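Local structure of bile salt hydrolase/transferase (Clostridium perfringens, 2BJF) at residues 118-123 / 165-170; 142-147 / 154-159; 192-197 / 232-237. The protein hydrolyses the amide bond of glycine- and taurine-conjugated bile salts, releasing free bile acids, and can also act as an amine N-acyltransferase. All blocks are in the same frame, centred on the assembly; numbering follows the deposited sequence.

Interaction 1. Residues 118-123 / 165-170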
loop_
_atom_site.group_PDB
_atom_site.type_symbol
_atom_site.label_atom_id
_atom_site.label_comp_id
_atom_site.label_asym_id
_atom_site.label_seq_id
_atom_site.Cartn_x
_atom_site.Cartn_y
_atom_site.Cartn_z
ATOM N N GLU A 118 8.064 29.302 27.591
ATOM C CA GLU A 118 7.849 29.249 29.039
ATOM C C GLU A 118 7.552 27.827 29.512
ATOM O O GLU A 118 8.064 27.389 30.545
ATOM C CB GLU A 118 6.708 30.182 29.461
ATOM C CG GLU A 118 7.097 31.650 29.580
ATOM C CD GLU A 118 6.082 32.477 30.361
ATOM O OE1 GLU A 118 6.301 33.698 30.507
ATOM O OE2 GLU A 118 5.071 31.915 30.836
ATOM N N VAL A 119 6.724 27.120 28.743
ATOM C CA VAL A 119 6.347 25.733 29.039
ATOM C C VAL A 119 7.559 24.801 28.949
ATOM O O VAL A 119 7.774 23.972 29.835
ATOM C CB VAL A 119 5.219 25.231 28.091
ATOM C CG1 VAL A 119 4.923 23.757 28.321
ATOM C CG2 VAL A 119 3.956 26.044 28.285
ATOM N N LYS A 120 8.342 24.952 27.879
ATOM C CA LYS A 120 9.554 24.155 27.667
ATOM C C LYS A 120 10.494 24.215 28.869
ATOM O O LYS A 120 11.023 23.190 29.302
ATOM C CB LYS A 120 10.294 24.612 26.406
ATOM C CG LYS A 120 9.689 24.109 25.099
ATOM C CD LYS A 120 10.547 24.485 23.890
ATOM C CE LYS A 120 11.738 23.545 23.720
ATOM N NZ LYS A 120 12.532 23.846 22.489
ATOM N N GLU A 121 10.683 25.417 29.407
ATOM C CA GLU A 121 11.540 25.619 30.571
ATOM C C GLU A 121 10.981 24.919 31.812
ATOM O O GLU A 121 11.725 24.283 32.561
ATOM C CB GLU A 121 11.745 27.116 30.831
ATOM C CG GLU A 121 12.751 27.448 31.937
ATOM C CD GLU A 121 14.188 27.055 31.607
ATOM O OE1 GLU A 121 14.482 26.678 30.452
ATOM O OE2 GLU A 121 15.032 27.130 32.521
ATOM N N ALA A 122 9.668 25.028 32.006
ATOM C CA ALA A 122 8.992 24.429 33.156
ATOM C C ALA A 122 8.958 22.900 33.108
ATOM O O ALA A 122 8.877 22.245 34.147
ATOM C CB ALA A 122 7.584 24.984 33.285
ATOM N N LEU A 123 9.021 22.341 31.901
ATOM C CA LEU A 123 8.956 20.891 31.717
ATOM C C LEU A 123 10.290 20.176 31.936
ATOM O O LEU A 123 10.323 18.951 32.082
ATOM C CB LEU A 123 8.390 20.543 30.335
ATOM C CG LEU A 123 6.898 20.792 30.105
ATOM C CD1 LEU A 123 6.557 20.526 28.654
ATOM C CD2 LEU A 123 6.026 19.944 31.028
ATOM N N VAL A 165 10.332 16.108 25.543
ATOM C CA VAL A 165 9.736 17.312 24.961
ATOM C C VAL A 165 10.362 17.525 23.581
ATOM O O VAL A 165 11.520 17.935 23.472
ATOM C CB VAL A 165 9.933 18.570 25.856
ATOM C CG1 VAL A 165 9.302 19.799 25.207
ATOM C CG2 VAL A 165 9.344 18.351 27.243
ATOM N N PHE A 166 9.593 17.221 22.537
ATOM C CA PHE A 166 10.074 17.318 21.159
ATOM C C PHE A 166 9.671 18.636 20.516
ATOM O O PHE A 166 8.547 19.104 20.703
ATOM C CB PHE A 166 9.493 16.193 20.297
ATOM C CG PHE A 166 9.792 14.806 20.792
ATOM C CD1 PHE A 166 11.008 14.193 20.501
ATOM C CD2 PHE A 166 8.838 14.094 21.514
ATOM C CE1 PHE A 166 11.280 12.900 20.943
ATOM C CE2 PHE A 166 9.099 12.800 21.958
ATOM C CZ PHE A 166 10.323 12.202 21.674
ATOM N N ASP A 167 10.583 19.220 19.742
ATOM C CA ASP A 167 10.221 20.290 18.818
ATOM C C ASP A 167 9.437 19.672 17.665
ATOM O O ASP A 167 9.898 18.714 17.039
ATOM C CB ASP A 167 11.467 21.003 18.283
ATOM C CG ASP A 167 12.103 21.932 19.304
ATOM O OD1 ASP A 167 11.489 22.195 20.360
ATOM O OD2 ASP A 167 13.226 22.410 19.041
ATOM N N ASN A 168 8.248 20.210 17.402
ATOM C CA ASN A 168 7.381 19.690 16.347
ATOM C C ASN A 168 7.415 20.568 15.099
ATOM O O ASN A 168 6.719 21.584 15.021
ATOM C CB ASN A 168 5.945 19.523 16.860
ATOM C CG ASN A 168 5.044 18.787 15.871
ATOM O OD1 ASN A 168 5.359 18.664 14.687
ATOM N ND2 ASN A 168 3.914 18.295 16.362
ATOM N N ASN A 169 8.228 20.159 14.129
ATOM C CA ASN A 169 8.360 20.879 12.865
ATOM C C ASN A 169 7.458 20.309 11.769
ATOM O O ASN A 169 7.539 20.720 10.609
ATOM C CB ASN A 169 9.826 20.889 12.413
ATOM C CG ASN A 169 10.727 21.670 13.358
ATOM O OD1 ASN A 169 11.765 21.171 13.797
ATOM N ND2 ASN A 169 10.332 22.898 13.678
ATOM N N ILE A 170 6.598 19.367 12.152
ATOM C CA ILE A 170 5.669 18.719 11.224
ATOM C C ILE A 170 4.309 19.415 11.269
ATOM O O ILE A 170 3.584 19.450 10.271
ATOM C CB ILE A 170 5.473 17.207 11.550
ATOM C CG1 ILE A 170 6.770 16.550 12.060
ATOM C CG2 ILE A 170 4.888 16.456 10.346
ATOM C CD1 ILE A 170 7.926 16.527 11.072
#
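Leu123 and Val165 form the close-packed part of this contact between helix 116-123 and strand 163-167. The two side chains cross at about a right angle, and one methyl of the valine does the touching: Val165 CG2 lies 3.8 Å from Leu123 CD1. Val165 CG2 also comes within 3.9 Å of Leu123 CB, so the methyl rests against the flank of the leucine as well as its end. The interior continues beyond the pair, since Leu123 also packs on Phe105 and Trp108 of helix 105-112 and on Val156 of the neighbouring strand 153-158.

The other side of the contact is looser and faces solvent. Lys120 CG stays 4.3 Å from Val165 CG1, the valine's second methyl, and the lysine reaches past it to a more distant partner. Its chain is otherwise extended but bends at chi3 (80°), which swings the ammonium toward the exposed Asp167. There Lys120 NZ forms a salt bridge of 2.9 Å with Asp167 OD1, meeting the syn lone pair of that oxygen. Asp167 OD2 remains 3.8 Å from Lys120 NZ, so a single oxygen carries the bond. Beyond Asp167, Asn168 OD1 accepts from Ile170 N at 2.9 Å in an Asx turn, and Asn169 and Ile170 pack on Gln205 of the second subunit.

The axes of the helix segment 118-123 and the strand segment 165-167 approach to 10.3 Å with their directions at 147°, a spacing of one layer of side chains. A helix packed on the face of an antiparallel sheet, running roughly antiparallel to the strand beneath it, is characteristic of the alpha-beta-beta-alpha sandwich of the N-terminal nucleophile hydrolases.

Interaction 2. Residues 142-147 / 154-159. With DXC ((3alpha,5beta,12alpha)-3,12-dihydroxycholan-24-oic acid), chain B.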
loop_
_atom_site.group_PDB
_atom_site.type_symbol
_atom_site.label_atom_id
_atom_site.label_comp_id
_atom_site.label_asym_id
_atom_site.label_seq_id
_atom_site.Cartn_x
_atom_site.Cartn_y
_atom_site.Cartn_z
ATOM N N LEU A 142 -2.154 9.344 27.783
ATOM C CA LEU A 142 -2.121 10.583 27.009
ATOM C C LEU A 142 -0.726 11.068 26.640
ATOM O O LEU A 142 0.247 10.825 27.358
ATOM C CB LEU A 142 -2.824 11.707 27.779
ATOM C CG LEU A 142 -4.313 11.607 28.111
ATOM C CD1 LEU A 142 -4.645 12.565 29.240
ATOM C CD2 LEU A 142 -5.185 11.873 26.889
ATOM N N HIS A 143 -0.654 11.748 25.500
ATOM C CA HIS A 143 0.448 12.651 25.188
ATOM C C HIS A 143 -0.133 13.983 24.707
ATOM O O HIS A 143 -1.315 14.056 24.350
ATOM C CB HIS A 143 1.457 12.029 24.206
ATOM C CG HIS A 143 0.921 11.761 22.832
ATOM N ND1 HIS A 143 1.748 11.521 21.755
ATOM C CD2 HIS A 143 -0.345 11.690 22.354
ATOM C CE1 HIS A 143 1.015 11.312 20.676
ATOM N NE2 HIS A 143 -0.257 11.411 21.012
ATOM N N TRP A 144 0.678 15.035 24.723
ATOM C CA TRP A 144 0.163 16.383 24.504
ATOM C C TRP A 144 0.887 17.134 23.397
ATOM O O TRP A 144 2.099 16.996 23.233
ATOM C CB TRP A 144 0.226 17.199 25.800
ATOM C CG TRP A 144 -0.614 16.645 26.915
ATOM C CD1 TRP A 144 -1.882 17.023 27.252
ATOM C CD2 TRP A 144 -0.243 15.615 27.840
ATOM N NE1 TRP A 144 -2.325 16.292 28.330
ATOM C CE2 TRP A 144 -1.339 15.421 28.711
ATOM C CE3 TRP A 144 0.912 14.841 28.022
ATOM C CZ2 TRP A 144 -1.317 14.481 29.747
ATOM C CZ3 TRP A 144 0.930 13.902 29.048
ATOM C CH2 TRP A 144 -0.177 13.733 29.899
ATOM N N MET A 145 0.127 17.924 22.645
ATOM C CA MET A 145 0.694 18.894 21.716
ATOM C C MET A 145 0.417 20.298 22.244
ATOM O O MET A 145 -0.701 20.601 22.668
ATOM C CB MET A 145 0.113 18.718 20.312
ATOM C CG MET A 145 0.755 19.612 19.261
ATOM S SD MET A 145 0.239 19.188 17.588
ATOM C CE MET A 145 0.910 20.568 16.666
ATOM N N ILE A 146 1.448 21.138 22.229
ATOM C CA ILE A 146 1.360 22.509 22.728
ATOM C C ILE A 146 1.839 23.455 21.629
ATOM O O ILE A 146 2.870 23.210 21.001
ATOM C CB ILE A 146 2.197 22.699 24.025
ATOM C CG1 ILE A 146 1.734 21.725 25.115
ATOM C CG2 ILE A 146 2.099 24.138 24.532
ATOM C CD1 ILE A 146 2.693 21.586 26.288
ATOM N N SER A 147 1.076 24.518 21.390
ATOM C CA SER A 147 1.356 25.449 20.301
ATOM C C SER A 147 0.940 26.861 20.697
ATOM O O SER A 147 0.020 27.033 21.497
ATOM C CB SER A 147 0.611 25.009 19.036
ATOM O OG SER A 147 1.164 25.607 17.874
ATOM N N ILE A 154 5.299 22.052 20.248
ATOM C CA ILE A 154 6.045 20.986 20.921
ATOM C C ILE A 154 5.153 19.779 21.220
ATOM O O ILE A 154 3.924 19.895 21.257
ATOM C CB ILE A 154 6.754 21.471 22.222
ATOM C CG1 ILE A 154 5.758 22.128 23.187
ATOM C CG2 ILE A 154 7.921 22.407 21.885
ATOM C CD1 ILE A 154 6.288 22.305 24.606
ATOM N N VAL A 155 5.786 18.624 21.409
ATOM C CA VAL A 155 5.090 17.391 21.764
ATOM C C VAL A 155 5.659 16.869 23.079
ATOM O O VAL A 155 6.879 16.773 23.241
ATOM C CB VAL A 155 5.216 16.319 20.649
ATOM C CG1 VAL A 155 4.647 14.975 21.103
ATOM C CG2 VAL A 155 4.516 16.790 19.377
ATOM N N VAL A 156 4.768 16.550 24.013
ATOM C CA VAL A 156 5.160 16.085 25.344
ATOM C C VAL A 156 4.759 14.626 25.534
ATOM O O VAL A 156 3.576 14.288 25.490
ATOM C CB VAL A 156 4.520 16.951 26.456
ATOM C CG1 VAL A 156 4.982 16.487 27.832
ATOM C CG2 VAL A 156 4.854 18.424 26.250
ATOM N N GLU A 157 5.755 13.766 25.740
ATOM C CA GLU A 157 5.521 12.334 25.920
ATOM C C GLU A 157 6.359 11.801 27.072
ATOM O O GLU A 157 7.583 11.919 27.056
ATOM C CB GLU A 157 5.846 11.564 24.633
ATOM C CG GLU A 157 4.963 11.943 23.448
ATOM C CD GLU A 157 5.287 11.198 22.163
ATOM O OE1 GLU A 157 6.403 10.647 22.030
ATOM O OE2 GLU A 157 4.411 11.181 21.274
ATOM N N GLN A 158 5.703 11.227 28.076
ATOM C CA GLN A 158 6.435 10.584 29.161
ATOM C C GLN A 158 6.516 9.081 28.948
ATOM O O GLN A 158 5.495 8.395 28.856
ATOM C CB GLN A 158 5.844 10.905 30.535
ATOM C CG GLN A 158 6.736 10.425 31.681
ATOM C CD GLN A 158 6.419 11.079 33.008
ATOM O OE1 GLN A 158 6.462 12.302 33.140
ATOM N NE2 GLN A 158 6.121 10.259 34.012
ATOM N N THR A 159 7.747 8.588 28.865
ATOM C CA THR A 159 8.019 7.165 28.705
ATOM C C THR A 159 8.663 6.624 29.983
ATOM O O THR A 159 8.829 7.359 30.960
ATOM C CB THR A 159 8.949 6.906 27.499
ATOM O OG1 THR A 159 10.198 7.579 27.702
ATOM C CG2 THR A 159 8.310 7.400 26.205
HETATM C C1 DXC B . -11.800 8.135 33.624
HETATM C C2 DXC B . -10.636 9.104 33.826
HETATM C C3 DXC B . -11.084 10.531 34.188
HETATM C C4 DXC B . -12.144 11.114 33.235
HETATM C C5 DXC B . -13.275 10.102 33.049
HETATM C C6 DXC B . -12.806 8.707 32.630
HETATM C C7 DXC B . -9.847 11.431 34.328
HETATM C C8 DXC B . -9.226 11.846 32.992
HETATM C C9 DXC B . -10.239 12.349 31.962
HETATM C C10 DXC B . -11.488 11.446 31.869
HETATM C C11 DXC B . -9.621 12.390 30.560
HETATM C C12 DXC B . -10.543 12.932 29.466
HETATM C C13 DXC B . -11.821 12.082 29.399
HETATM C C14 DXC B . -12.471 11.936 30.785
HETATM C C15 DXC B . -8.268 13.073 30.356
HETATM C C16 DXC B . -8.219 13.289 28.839
HETATM C C17 DXC B . -9.575 12.824 28.277
HETATM C C18 DXC B . -12.763 12.369 33.850
HETATM C C19 DXC B . -9.913 13.493 26.926
HETATM O O1 DXC B . -11.561 10.784 28.841
HETATM O O2 DXC B . -11.300 6.888 33.127
HETATM C C20 DXC B . -10.935 14.399 29.724
HETATM C C21 DXC B . -8.920 13.082 25.831
HETATM C C22 DXC B . -8.906 11.572 25.571
HETATM C C23 DXC B . -8.399 11.226 24.189
HETATM O O3 DXC B . -8.202 12.134 23.354
HETATM O O4 DXC B . -8.196 10.019 23.934
HETATM C C24 DXC B . -11.342 13.257 26.431
HETATM O O HOH W 1 2.907 11.158 27.955
#
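Ile146 and Ile154 sit side by side at the apolar centre of this antiparallel beta hairpin, strands 142-147 and 153-158, within the sheet of an N-terminal nucleophile hydrolase. Ile146 CB meets Ile154 CG1 at 3.7 Å; a chi1 of 55° places that branch of Ile154 between its own backbone N and carbonyl carbon and turns it to the partner strand. From the same face Ile146 CD1 reaches over to Val156 CG2, 3.8 Å away, on the diagonal. Val119, Lys120 and Leu123 of helix 116-123 cover this face. Met145 and Val155, a non-hydrogen-bonded pair, point to the other one, where Leu173 of the second sheet packs on both.

Around this centre the backbones are tied by two hydrogen-bonded pairs, Trp144 with Val156 and Ile146 with Ile154. Each makes two nearly straight bonds, such as Val156 N to Trp144 O at 2.8 Å.

The polar end begins with His143 and Glu157, whose side chains lie alongside each other with ring and carboxylate planes 24° apart. His143 ND1 donates to Glu157 OE2 at 2.7 Å, in the plane of the ring but on the anti side of the carboxylate oxygen and somewhat out of the carboxylate plane. Both groups are also held at their far ends, His143 NE2 by Thr174 O and Glu157 OE1 by Phe179 N, while Phe83 stacks on the imidazole, which together should fix their rotation. At the pocket, Leu142 CD1 touches C16 of the deoxycholate at 3.7 Å. Behind Leu142 one water spans the strand ends, donating to Leu142 O at 2.7 Å and accepting from Gln158 N at 2.8 Å.

Interaction 3. Residues 192-197 / 232-237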
loop_
_atom_site.group_PDB
_atom_site.type_symbol
_atom_site.label_atom_id
_atom_site.label_comp_id
_atom_site.label_asym_id
_atom_site.label_seq_id
_atom_site.Cartn_x
_atom_site.Cartn_y
_atom_site.Cartn_z
ATOM N N LEU A 192 6.599 10.708 -2.618
ATOM C CA LEU A 192 5.265 11.260 -2.887
ATOM C C LEU A 192 5.336 12.558 -3.690
ATOM O O LEU A 192 6.272 13.342 -3.533
ATOM C CB LEU A 192 4.493 11.500 -1.584
ATOM C CG LEU A 192 4.054 10.309 -0.726
ATOM C CD1 LEU A 192 3.412 10.818 0.559
ATOM C CD2 LEU A 192 3.099 9.379 -1.474
ATOM N N ARG A 193 4.340 12.773 -4.549
ATOM C CA ARG A 193 4.262 13.979 -5.375
ATOM C C ARG A 193 2.836 14.521 -5.421
ATOM O O ARG A 193 1.884 13.765 -5.622
ATOM C CB ARG A 193 4.759 13.699 -6.798
ATOM C CG ARG A 193 6.272 13.554 -6.919
ATOM C CD ARG A 193 6.696 13.237 -8.346
ATOM N NE ARG A 193 6.431 11.844 -8.710
ATOM C CZ ARG A 193 6.760 11.293 -9.876
ATOM N NH1 ARG A 193 7.369 12.009 -10.815
ATOM N NH2 ARG A 193 6.478 10.017 -10.107
ATOM N N TYR A 194 2.695 15.830 -5.232
ATOM C CA TYR A 194 1.379 16.471 -5.284
ATOM C C TYR A 194 0.972 16.752 -6.724
ATOM O O TYR A 194 -0.217 16.814 -7.044
ATOM C CB TYR A 194 1.362 17.768 -4.469
ATOM C CG TYR A 194 1.939 17.636 -3.077
ATOM C CD1 TYR A 194 1.501 16.632 -2.211
ATOM C CD2 TYR A 194 2.920 18.517 -2.625
ATOM C CE1 TYR A 194 2.031 16.504 -0.934
ATOM C CE2 TYR A 194 3.458 18.399 -1.346
ATOM C CZ TYR A 194 3.005 17.392 -0.507
ATOM O OH TYR A 194 3.524 17.267 0.759
ATOM N N ASN A 195 1.973 16.920 -7.585
ATOM C CA ASN A 195 1.752 17.195 -8.998
ATOM C C ASN A 195 1.384 15.936 -9.767
ATOM O O ASN A 195 2.002 14.885 -9.589
ATOM C CB ASN A 195 2.989 17.849 -9.618
ATOM C CG ASN A 195 3.273 19.226 -9.044
ATOM O OD1 ASN A 195 2.381 19.891 -8.515
ATOM N ND2 ASN A 195 4.525 19.662 -9.148
ATOM N N GLN A 196 0.373 16.058 -10.622
ATOM C CA GLN A 196 -0.100 14.951 -11.450
ATOM C C GLN A 196 1.022 14.347 -12.295
ATOM O O GLN A 196 1.821 15.072 -12.893
ATOM C CB GLN A 196 -1.247 15.425 -12.352
ATOM C CG GLN A 196 -1.813 14.371 -13.310
ATOM C CD GLN A 196 -2.661 13.310 -12.620
ATOM O OE1 GLN A 196 -2.617 13.147 -11.401
ATOM N NE2 GLN A 196 -3.437 12.578 -13.412
ATOM N N VAL A 197 1.083 13.016 -12.310
ATOM C CA VAL A 197 1.949 12.285 -13.230
ATOM C C VAL A 197 1.050 11.751 -14.353
ATOM O O VAL A 197 0.333 10.767 -14.160
ATOM C CB VAL A 197 2.718 11.134 -12.527
ATOM C CG1 VAL A 197 3.682 10.457 -13.497
ATOM C CG2 VAL A 197 3.478 11.657 -11.316
ATOM N N VAL A 232 -2.052 13.531 7.271
ATOM C CA VAL A 232 -2.180 14.917 7.735
ATOM C C VAL A 232 -0.885 15.717 7.517
ATOM O O VAL A 232 -0.933 16.894 7.164
ATOM C CB VAL A 232 -2.722 15.010 9.199
ATOM C CG1 VAL A 232 -1.730 14.456 10.215
ATOM C CG2 VAL A 232 -3.123 16.436 9.545
ATOM N N ALA A 233 0.262 15.064 7.695
ATOM C CA ALA A 233 1.555 15.722 7.494
ATOM C C ALA A 233 1.725 16.216 6.056
ATOM O O ALA A 233 2.137 17.356 5.831
ATOM C CB ALA A 233 2.694 14.791 7.877
ATOM N N PHE A 234 1.391 15.362 5.091
ATOM C CA PHE A 234 1.552 15.707 3.682
ATOM C C PHE A 234 0.445 16.611 3.133
ATOM O O PHE A 234 0.718 17.477 2.303
ATOM C CB PHE A 234 1.740 14.449 2.826
ATOM C CG PHE A 234 3.118 13.856 2.930
ATOM C CD1 PHE A 234 4.159 14.336 2.137
ATOM C CD2 PHE A 234 3.384 12.834 3.835
ATOM C CE1 PHE A 234 5.447 13.796 2.236
ATOM C CE2 PHE A 234 4.665 12.286 3.945
ATOM C CZ PHE A 234 5.699 12.770 3.143
ATOM N N LEU A 235 -0.791 16.425 3.601
ATOM C CA LEU A 235 -1.891 17.319 3.220
ATOM C C LEU A 235 -1.625 18.749 3.687
ATOM O O LEU A 235 -1.894 19.707 2.960
ATOM C CB LEU A 235 -3.234 16.831 3.777
ATOM C CG LEU A 235 -3.843 15.538 3.231
ATOM C CD1 LEU A 235 -5.137 15.263 3.958
ATOM C CD2 LEU A 235 -4.082 15.593 1.733
ATOM N N ARG A 236 -1.096 18.878 4.903
ATOM C CA ARG A 236 -0.715 20.176 5.457
ATOM C C ARG A 236 0.420 20.799 4.646
ATOM O O ARG A 236 0.341 21.965 4.254
ATOM C CB ARG A 236 -0.302 20.026 6.924
ATOM C CG ARG A 236 0.131 21.317 7.600
ATOM C CD ARG A 236 0.747 21.040 8.960
ATOM N NE ARG A 236 1.086 22.279 9.655
ATOM C CZ ARG A 236 2.263 22.891 9.581
ATOM N NH1 ARG A 236 3.244 22.381 8.844
ATOM N NH2 ARG A 236 2.465 24.019 10.250
ATOM N N ASP A 237 1.465 20.013 4.393
ATOM C CA ASP A 237 2.620 20.473 3.626
ATOM C C ASP A 237 2.222 20.980 2.240
ATOM O O ASP A 237 2.686 22.036 1.805
ATOM C CB ASP A 237 3.659 19.355 3.497
ATOM C CG ASP A 237 4.872 19.777 2.686
ATOM O OD1 ASP A 237 5.622 20.667 3.142
ATOM O OD2 ASP A 237 5.074 19.214 1.593
#
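Phe234 is the first residue of helix segment 232-237 to meet the loop 192-197, and it is approached on a face and at an edge. Leu192 CD1 stands over the middle of one ring face, 3.7 Å from the Phe234 centroid and only 3° off the normal, a CH-pi contact in which the methyl is about equally far from all six ring carbons. At the edge, close to the ring plane, Tyr194 OH lies 3.3 Å from Phe234 CD1. The two loop side chains that touch the helix alternate with Arg193, which does not meet the helix segment and whose NH2 gives a hydrogen bond to Gly191 O of the second subunit. Phe200 of that subunit meets the Phe234 ring edge-to-face.

Leu235 and Arg236 point away from the loop. Arg236 instead bonds to the sheet, from its NE to Ala6 O of strand 3-8. This is consistent with helix 225-243 being one of the helices that cover a sheet in the N-terminal nucleophile hydrolase sandwich, with one flank on the sheet and the other on the loop and on neighbouring subunits of the tetramer.

One turn on from Phe234, Asp237 returns to the contact. Its CG is anti to the backbone N (chi1 179°), which brings the carboxylate up to the tyrosine. Tyr194 OH donates to Asp237 OD2 over a short 2.6 Å, meeting the anti lone pair. The oxygen lies in the plane of the phenol ring, while the ring and carboxylate planes are 49° apart. Asp237 OD2 also pairs with Lys241 in a salt bridge, so the phenol and an ammonium grip the same oxygen.

Interactions 1 and 2 share one sheet, strand 163-167 of the first lying beside strand 153-158 of the second, with centres 8 Å apart, and interaction 2 is nested in the chain between the segments of interaction 1. Phe166 N lies 2.8 Å from Val155 O, a probable backbone hydrogen bond joining their strands. Interaction 2 is nearest the chemistry: the His143 side chain is about 7 Å from that of the nucleophile Cys2 and about 8 Å from a bound taurine, while Leu142 lines the bile acid pocket. Interaction 3, its centre about 27 Å from that of interaction 1, lies beside the subunit interfaces. Interactions 1 and 3 still touch, Ile170 CG2 meeting Ala233 CB at 3.7 Å, and both reach the second subunit.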